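Local atomic coordinates of glutamine synthetase (Streptomyces coelicolor, PDB entry 4BAX), a protein that belongs to the glutamine synthetase family and joins a beta-Grasp domain to a catalytic domain, within an assembly of ten chains. Residues A[5-10]-A[22-27]; A[40-45]-A[57-62]. All coordinates share one frame; numbering follows the deposited sequence.

Contact 1 (A[5-10]-A[22-27]); sequences KAEYIW and SKTKII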
ATOM      1  N   LYS A   5      33.410 -13.977 -24.366  1.00 38.60           N
ATOM      2  CA  LYS A   5      32.123 -14.633 -24.255  1.00 36.24           C
ATOM      3  C   LYS A   5      31.436 -14.703 -25.613  1.00 35.06           C
ATOM      4  O   LYS A   5      31.440 -13.725 -26.380  1.00 35.14           O
ATOM      5  CB  LYS A   5      31.258 -13.883 -23.261  1.00 35.42           C
ATOM      6  CG  LYS A   5      31.789 -13.963 -21.834  1.00 35.20           C
ATOM      7  CD  LYS A   5      30.827 -13.274 -20.884  1.00 35.01           C
ATOM      8  CE  LYS A   5      31.231 -11.864 -20.579  1.00 34.83           C
ATOM      9  NZ  LYS A   5      32.001 -11.869 -19.322  1.00 34.93           N
ATOM     10  N   ALA A   6      30.875 -15.871 -25.910  1.00 34.07           N
ATOM     11  CA  ALA A   6      30.097 -16.083 -27.126  1.00 33.39           C
ATOM     12  C   ALA A   6      28.690 -16.561 -26.764  1.00 32.76           C
ATOM     13  O   ALA A   6      28.515 -17.589 -26.098  1.00 32.50           O
ATOM     14  CB  ALA A   6      30.784 -17.095 -28.022  1.00 33.76           C
ATOM     15  N   GLU A   7      27.682 -15.811 -27.202  1.00 32.48           N
ATOM     16  CA  GLU A   7      26.298 -16.199 -26.938  1.00 31.98           C
ATOM     17  C   GLU A   7      25.716 -16.958 -28.119  1.00 30.71           C
ATOM     18  O   GLU A   7      25.452 -16.380 -29.182  1.00 29.97           O
ATOM     19  CB  GLU A   7      25.444 -14.968 -26.643  1.00 32.97           C
ATOM     20  CG  GLU A   7      24.053 -15.285 -26.063  1.00 34.24           C
ATOM     21  CD  GLU A   7      24.065 -15.713 -24.593  1.00 35.50           C
ATOM     22  OE1 GLU A   7      25.139 -15.707 -23.954  1.00 36.14           O
ATOM     23  OE2 GLU A   7      22.994 -16.093 -24.077  1.00 35.93           O
ATOM     24  N   TYR A   8      25.498 -18.254 -27.910  1.00 30.38           N
ATOM     25  CA  TYR A   8      24.985 -19.117 -28.961  1.00 30.27           C
ATOM     26  C   TYR A   8      23.474 -19.068 -28.922  1.00 30.77           C
ATOM     27  O   TYR A   8      22.858 -19.379 -27.903  1.00 31.15           O
ATOM     28  CB  TYR A   8      25.464 -20.549 -28.779  1.00 29.67           C
ATOM     29  CG  TYR A   8      26.848 -20.828 -29.324  1.00 29.06           C
ATOM     30  CD1 TYR A   8      27.929 -20.010 -28.995  1.00 28.47           C
ATOM     31  CD2 TYR A   8      27.091 -21.927 -30.138  1.00 28.93           C
ATOM     32  CE1 TYR A   8      29.207 -20.280 -29.474  1.00 28.29           C
ATOM     33  CE2 TYR A   8      28.381 -22.197 -30.633  1.00 28.56           C
ATOM     34  CZ  TYR A   8      29.432 -21.372 -30.296  1.00 28.34           C
ATOM     35  OH  TYR A   8      30.710 -21.648 -30.783  1.00 28.28           O
ATOM     36  N   ILE A   9      22.899 -18.638 -30.032  1.00 30.59           N
ATOM     37  CA  ILE A   9      21.475 -18.407 -30.151  1.00 29.94           C
ATOM     38  C   ILE A   9      20.924 -19.347 -31.202  1.00 29.47           C
ATOM     39  O   ILE A   9      21.531 -19.522 -32.272  1.00 30.28           O
ATOM     40  CB  ILE A   9      21.185 -16.911 -30.520  1.00 17.61           C
ATOM     41  CG1 ILE A   9      21.618 -16.003 -29.351  1.00 17.25           C
ATOM     42  CG2 ILE A   9      19.724 -16.653 -30.853  1.00 13.23           C
ATOM     43  CD1 ILE A   9      21.997 -14.544 -29.742  1.00 18.63           C
ATOM     44  N   TRP A  10      19.800 -19.982 -30.905  1.00 28.07           N
ATOM     45  CA  TRP A  10      19.186 -20.825 -31.916  1.00 27.13           C
ATOM     46  C   TRP A  10      17.666 -20.775 -31.813  1.00 26.38           C
ATOM     47  O   TRP A  10      17.137 -20.165 -30.887  1.00 25.52           O
ATOM     48  CB  TRP A  10      19.722 -22.263 -31.883  1.00 27.20           C
ATOM     49  CG  TRP A  10      19.242 -23.109 -30.720  1.00 27.54           C
ATOM     50  CD1 TRP A  10      18.215 -24.013 -30.739  1.00 27.60           C
ATOM     51  CD2 TRP A  10      19.787 -23.153 -29.390  1.00 27.86           C
ATOM     52  NE1 TRP A  10      18.082 -24.610 -29.504  1.00 27.75           N
ATOM     53  CE2 TRP A  10      19.031 -24.103 -28.659  1.00 27.86           C
ATOM     54  CE3 TRP A  10      20.827 -22.478 -28.744  1.00 28.20           C
ATOM     55  CZ2 TRP A  10      19.289 -24.399 -27.316  1.00 28.03           C
ATOM     56  CZ3 TRP A  10      21.082 -22.775 -27.397  1.00 28.46           C
ATOM     57  CH2 TRP A  10      20.318 -23.727 -26.705  1.00 28.32           C
ATOM     58  N   SER A  22      19.143 -19.629 -25.974  1.00 29.03           N
ATOM     59  CA  SER A  22      20.509 -19.173 -25.898  1.00 29.35           C
ATOM     60  C   SER A  22      21.247 -19.664 -24.663  1.00 29.86           C
ATOM     61  O   SER A  22      20.635 -19.941 -23.617  1.00 29.98           O
ATOM     62  CB  SER A  22      20.573 -17.649 -26.018  1.00 29.14           C
ATOM     63  OG  SER A  22      20.576 -17.042 -24.745  1.00 29.02           O
ATOM     64  N   LYS A  23      22.549 -19.883 -24.854  1.00 29.91           N
ATOM     65  CA  LYS A  23      23.502 -20.055 -23.765  1.00 29.69           C
ATOM     66  C   LYS A  23      24.885 -19.476 -24.090  1.00 30.15           C
ATOM     67  O   LYS A  23      25.235 -19.233 -25.257  1.00 30.21           O
ATOM     68  CB  LYS A  23      23.594 -21.512 -23.311  1.00 29.36           C
ATOM     69  CG  LYS A  23      23.648 -22.523 -24.387  1.00 29.50           C
ATOM     70  CD  LYS A  23      23.810 -23.900 -23.791  1.00 30.23           C
ATOM     71  CE  LYS A  23      23.803 -24.937 -24.893  1.00 31.58           C
ATOM     72  NZ  LYS A  23      24.784 -26.027 -24.634  1.00 32.66           N
ATOM     73  N   THR A  24      25.672 -19.312 -23.031  1.00 30.24           N
ATOM     74  CA  THR A  24      26.982 -18.683 -23.087  1.00 29.76           C
ATOM     75  C   THR A  24      28.113 -19.671 -23.097  1.00 30.73           C
ATOM     76  O   THR A  24      28.165 -20.596 -22.263  1.00 31.01           O
ATOM     77  CB  THR A  24      27.204 -17.740 -21.882  1.00 28.67           C
ATOM     78  OG1 THR A  24      26.068 -16.879 -21.700  1.00 28.18           O
ATOM     79  CG2 THR A  24      28.501 -16.947 -22.033  1.00 28.04           C
ATOM     80  N   LYS A  25      29.036 -19.446 -24.022  1.00 31.45           N
ATOM     81  CA  LYS A  25      30.240 -20.246 -24.110  1.00 32.50           C
ATOM     82  C   LYS A  25      31.437 -19.328 -23.840  1.00 32.62           C
ATOM     83  O   LYS A  25      31.522 -18.207 -24.378  1.00 31.76           O
ATOM     84  CB  LYS A  25      30.347 -20.851 -25.511  1.00 33.69           C
ATOM     85  CG  LYS A  25      31.479 -21.840 -25.732  1.00 34.63           C
ATOM     86  CD  LYS A  25      31.213 -22.585 -27.046  1.00 35.68           C
ATOM     87  CE  LYS A  25      32.145 -23.781 -27.247  1.00 36.72           C
ATOM     88  NZ  LYS A  25      31.495 -25.064 -26.788  1.00 36.99           N
ATOM     89  N   ILE A  26      32.357 -19.795 -23.006  1.00 33.81           N
ATOM     90  CA  ILE A  26      33.558 -19.027 -22.726  1.00 35.17           C
ATOM     91  C   ILE A  26      34.676 -19.559 -23.573  1.00 37.70           C
ATOM     92  O   ILE A  26      35.045 -20.725 -23.452  1.00 38.43           O
ATOM     93  CB  ILE A  26      33.954 -19.131 -21.250  1.00 34.50           C
ATOM     94  CG1 ILE A  26      32.767 -18.717 -20.355  1.00 34.12           C
ATOM     95  CG2 ILE A  26      35.198 -18.295 -20.984  1.00 34.17           C
ATOM     96  CD1 ILE A  26      32.356 -17.250 -20.496  1.00 33.68           C
ATOM     97  N   ILE A  27      35.238 -18.707 -24.417  1.00 39.52           N
ATOM     98  CA  ILE A  27      36.220 -19.180 -25.377  1.00 41.41           C
ATOM     99  C   ILE A  27      37.577 -18.553 -25.106  1.00 43.61           C
ATOM    100  O   ILE A  27      37.679 -17.340 -24.929  1.00 42.97           O
ATOM    101  CB  ILE A  27      35.774 -18.833 -26.806  1.00 41.17           C
ATOM    102  CG1 ILE A  27      34.466 -19.564 -27.111  1.00 41.36           C
ATOM    103  CG2 ILE A  27      36.878 -19.135 -27.833  1.00 40.82           C
ATOM    104  CD1 ILE A  27      33.987 -19.382 -28.509  1.00 41.73           C
TER
HETATM  105  O   HOH W   1      23.378 -17.122 -21.109  1.00 27.20           O
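Strands 5-10 and 22-27 form the two arms of a beta hairpin, running antiparallel at 152° with their axes 4.7 Å apart. The backbones are tied at two hydrogen-bonded pairs, A6 with K25 and Y8 with K23. The straightest of these bonds runs from K25 N to A6 O, 2.8 Å long, in the plane of the carbonyl.

On the face carrying E7, S22 and T24, the carboxylate of E7 reaches across to the neighbouring strand. CG stands anti to the backbone N (chi1 -168°) and the chain then folds at chi2 (75°), setting the two oxygens against two hydroxyls. T24 OG1 donates to the syn lone pair of E7 OE1 at 2.7 Å, and S22 OG donates to the anti lone pair of E7 OE2, also at 2.7 Å. A water donates to both E7 OE2 and T24 OG1; R70 forms a salt bridge with E7 OE1 and a hydrogen bond with T24 OG1.

On the other face the K25 side chain crosses Y8 obliquely, its CD 3.9 Å from Y8 OH, which itself bonds to the carbonyl of P38. K23 CG meets the edge of the W10 indole at CZ3.

With each oxygen held by a hydroxyl and R70 beside it, the buried E7 carboxylate is fixed in rotation and is likely to remain ionised.

Contact 2 (A[40-45]-A[57-62]); sequences WGFDGS and CVLKPV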
ATOM      1  N   TRP A  40      28.630 -26.685 -31.423  1.00 42.66           N
ATOM      2  CA  TRP A  40      28.267 -27.021 -30.061  1.00 43.08           C
ATOM      3  C   TRP A  40      27.020 -27.903 -30.041  1.00 44.32           C
ATOM      4  O   TRP A  40      26.472 -28.258 -31.075  1.00 44.08           O
ATOM      5  CB  TRP A  40      28.032 -25.736 -29.267  1.00 42.29           C
ATOM      6  CG  TRP A  40      28.250 -25.859 -27.800  1.00 41.64           C
ATOM      7  CD1 TRP A  40      28.720 -26.951 -27.120  1.00 41.41           C
ATOM      8  CD2 TRP A  40      28.031 -24.839 -26.820  1.00 40.92           C
ATOM      9  NE1 TRP A  40      28.794 -26.674 -25.772  1.00 41.09           N
ATOM     10  CE2 TRP A  40      28.378 -25.383 -25.563  1.00 40.93           C
ATOM     11  CE3 TRP A  40      27.573 -23.523 -26.881  1.00 40.22           C
ATOM     12  CZ2 TRP A  40      28.277 -24.651 -24.378  1.00 40.50           C
ATOM     13  CZ3 TRP A  40      27.466 -22.806 -25.701  1.00 40.03           C
ATOM     14  CH2 TRP A  40      27.819 -23.369 -24.469  1.00 40.02           C
ATOM     15  N   GLY A  41      26.547 -28.232 -28.855  1.00 46.19           N
ATOM     16  CA  GLY A  41      25.400 -29.099 -28.760  1.00 48.32           C
ATOM     17  C   GLY A  41      24.543 -28.712 -27.580  1.00 50.11           C
ATOM     18  O   GLY A  41      24.936 -27.877 -26.758  1.00 50.46           O
ATOM     19  N   PHE A  42      23.364 -29.309 -27.502  1.00 51.27           N
ATOM     20  CA  PHE A  42      22.495 -29.113 -26.364  1.00 52.48           C
ATOM     21  C   PHE A  42      21.542 -30.287 -26.256  1.00 54.35           C
ATOM     22  O   PHE A  42      21.498 -31.161 -27.131  1.00 53.90           O
ATOM     23  CB  PHE A  42      21.734 -27.793 -26.457  1.00 51.91           C
ATOM     24  CG  PHE A  42      20.781 -27.731 -27.590  1.00 51.65           C
ATOM     25  CD1 PHE A  42      21.201 -27.304 -28.844  1.00 51.70           C
ATOM     26  CD2 PHE A  42      19.459 -28.104 -27.415  1.00 51.50           C
ATOM     27  CE1 PHE A  42      20.314 -27.250 -29.909  1.00 51.59           C
ATOM     28  CE2 PHE A  42      18.566 -28.053 -28.475  1.00 51.57           C
ATOM     29  CZ  PHE A  42      18.998 -27.624 -29.725  1.00 51.58           C
ATOM     30  N   ASP A  43      20.795 -30.299 -25.159  1.00 56.86           N
ATOM     31  CA  ASP A  43      19.783 -31.315 -24.929  1.00 59.46           C
ATOM     32  C   ASP A  43      18.404 -30.948 -25.487  1.00 60.64           C
ATOM     33  O   ASP A  43      17.726 -30.047 -24.982  1.00 60.26           O
ATOM     34  CB  ASP A  43      19.728 -31.642 -23.445  1.00 60.74           C
ATOM     35  CG  ASP A  43      21.077 -32.130 -22.923  1.00 62.18           C
ATOM     36  OD1 ASP A  43      21.913 -32.589 -23.742  1.00 62.56           O
ATOM     37  OD2 ASP A  43      21.331 -32.024 -21.703  1.00 62.74           O
ATOM     38  N   GLY A  44      17.984 -31.698 -26.507  1.00 62.29           N
ATOM     39  CA  GLY A  44      16.758 -31.412 -27.234  1.00 63.82           C
ATOM     40  C   GLY A  44      15.422 -31.566 -26.534  1.00 65.15           C
ATOM     41  O   GLY A  44      14.462 -30.884 -26.897  1.00 64.95           O
ATOM     42  N   SER A  45      15.353 -32.452 -25.543  1.00 66.61           N
ATOM     43  CA  SER A  45      14.091 -32.783 -24.876  1.00 67.84           C
ATOM     44  C   SER A  45      13.470 -31.532 -24.270  1.00 68.52           C
ATOM     45  O   SER A  45      12.257 -31.336 -24.300  1.00 68.53           O
ATOM     46  CB  SER A  45      14.331 -33.817 -23.762  1.00 68.07           C
ATOM     47  OG  SER A  45      15.693 -34.220 -23.697  1.00 68.19           O
ATOM     48  N   CYS A  57      21.330 -32.573 -29.889  1.00 62.16           N
ATOM     49  CA  CYS A  57      21.356 -31.684 -31.030  1.00 56.71           C
ATOM     50  C   CYS A  57      22.705 -31.001 -31.163  1.00 52.01           C
ATOM     51  O   CYS A  57      23.489 -30.942 -30.208  1.00 51.43           O
ATOM     52  CB  CYS A  57      20.238 -30.654 -30.906  1.00 55.89           C
ATOM     53  SG  CYS A  57      18.580 -31.378 -30.843  1.00 44.82           S
ATOM     54  N   VAL A  58      22.986 -30.547 -32.379  1.00 47.96           N
ATOM     55  CA  VAL A  58      24.251 -29.922 -32.691  1.00 44.10           C
ATOM     56  C   VAL A  58      23.969 -28.459 -33.109  1.00 41.14           C
ATOM     57  O   VAL A  58      23.048 -28.179 -33.899  1.00 40.42           O
ATOM     58  CB  VAL A  58      24.970 -30.678 -33.827  1.00 43.19           C
ATOM     59  CG1 VAL A  58      26.126 -29.862 -34.362  1.00 42.87           C
ATOM     60  CG2 VAL A  58      25.450 -32.056 -33.327  1.00 42.78           C
ATOM     61  N   LEU A  59      24.782 -27.545 -32.576  1.00 38.92           N
ATOM     62  CA  LEU A  59      24.726 -26.138 -32.912  1.00 36.57           C
ATOM     63  C   LEU A  59      25.818 -25.799 -33.905  1.00 35.74           C
ATOM     64  O   LEU A  59      27.013 -26.064 -33.635  1.00 35.43           O
ATOM     65  CB  LEU A  59      24.892 -25.306 -31.644  1.00 35.71           C
ATOM     66  CG  LEU A  59      23.666 -25.418 -30.723  1.00 35.12           C
ATOM     67  CD1 LEU A  59      23.855 -24.707 -29.368  1.00 34.84           C
ATOM     68  CD2 LEU A  59      22.402 -24.928 -31.441  1.00 34.77           C
ATOM     69  N   LYS A  60      25.420 -25.294 -35.067  1.00 34.96           N
ATOM     70  CA  LYS A  60      26.385 -24.907 -36.062  1.00 34.32           C
ATOM     71  C   LYS A  60      26.242 -23.414 -36.366  1.00 33.45           C
ATOM     72  O   LYS A  60      25.208 -22.996 -36.874  1.00 33.39           O
ATOM     73  CB  LYS A  60      26.167 -25.720 -37.338  1.00 34.77           C
ATOM     74  CG  LYS A  60      27.177 -25.464 -38.408  1.00 36.01           C
ATOM     75  CD  LYS A  60      26.705 -26.175 -39.668  1.00 37.68           C
ATOM     76  CE  LYS A  60      27.648 -25.942 -40.832  1.00 39.07           C
ATOM     77  NZ  LYS A  60      28.997 -26.432 -40.415  1.00 39.85           N
ATOM     78  N   PRO A  61      27.283 -22.615 -36.060  1.00 32.71           N
ATOM     79  CA  PRO A  61      27.289 -21.158 -36.279  1.00 32.26           C
ATOM     80  C   PRO A  61      27.030 -20.821 -37.748  1.00 32.52           C
ATOM     81  O   PRO A  61      27.597 -21.476 -38.630  1.00 33.02           O
ATOM     82  CB  PRO A  61      28.721 -20.746 -35.897  1.00 32.25           C
ATOM     83  CG  PRO A  61      29.206 -21.823 -34.969  1.00 32.38           C
ATOM     84  CD  PRO A  61      28.435 -23.071 -35.250  1.00 32.50           C
ATOM     85  N   VAL A  62      26.140 -19.869 -38.022  1.00 32.17           N
ATOM     86  CA  VAL A  62      25.896 -19.451 -39.402  1.00 32.46           C
ATOM     87  C   VAL A  62      26.087 -17.947 -39.536  1.00 32.82           C
ATOM     88  O   VAL A  62      26.259 -17.419 -40.640  1.00 32.87           O
ATOM     89  CB  VAL A  62      24.488 -19.884 -39.905  1.00 32.55           C
ATOM     90  CG1 VAL A  62      24.346 -21.392 -39.813  1.00 32.42           C
ATOM     91  CG2 VAL A  62      23.387 -19.191 -39.108  1.00 32.36           C
TER
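F42 carries most of the side-chain contact between strand 40-43 and strand 57-62. Its CB leads CG into the crowded position between the backbone N and the carbonyl carbon (chi1 65°), which swings the ring across to the partner strand. Along one side of the ring, CD1 comes first and meets L59 CG at 3.6 Å. The next atom, CE1, lies 3.5 Å from L59 CD2, and this methyl sits at the edge of the ring, near its plane; the two side chains cross at about a right angle. At the tip, CZ comes 3.5 Å from C57 CB. That methylene lies 3.4 Å above the ring plane, displaced toward the rim, in a CH-pi contact. C57 SG, beside its backbone N, makes an oblique sulfur-aromatic contact with the same ring and touches G44 CA. F42 thus uses its edge for L59 and one face for C57, while its ring also stacks with W10.

The backbones bring these groups together. W40 pairs with L59 and F42 with C57 as hydrogen-bonded antiparallel pairs, the strands inclined at 143°. W40 N donates to a lone pair of L59 O at 2.8 Å, and C57 N points nearly along the C=O axis of F42 at 3.1 Å from its O. In the non-hydrogen-bonded pair between them, G41 CA faces V58 CA at 4.2 Å. Beyond G41, D43 turns away from strand 57-62 and forms a salt bridge with R294 of the second subunit.

Here the last strand in the order of the sheet, 40-43, is joined to 56-66 by antiparallel pairing, forming one edge, within this chain, of the mixed five-stranded sheet of the beta-Grasp domain.

Overall arrangement
Contact 1 and contact 2 involve the strands that are outermost, within this chain, in one five-stranded sheet, whose order is 20-28, 3-11, 75-82, 56-66, 40-43, yet their centres are only 11 Å apart. Side chains of strand 20-28 reach strand 40-43: K23 NZ lies 2.8 Å from the backbone G41 O, a probable hydrogen bond, and K23 and K25 both make cation-pi contacts with W40. Y8 adds an edge-to-face contact to the same indole, so W40 is shared by residues of both hairpin strands. Both contacts also reach the second subunit, where strand 22-27 continues the sheet through T24. The side chain of I9, in contact 1, is about 11 Å from a bound sodium ion.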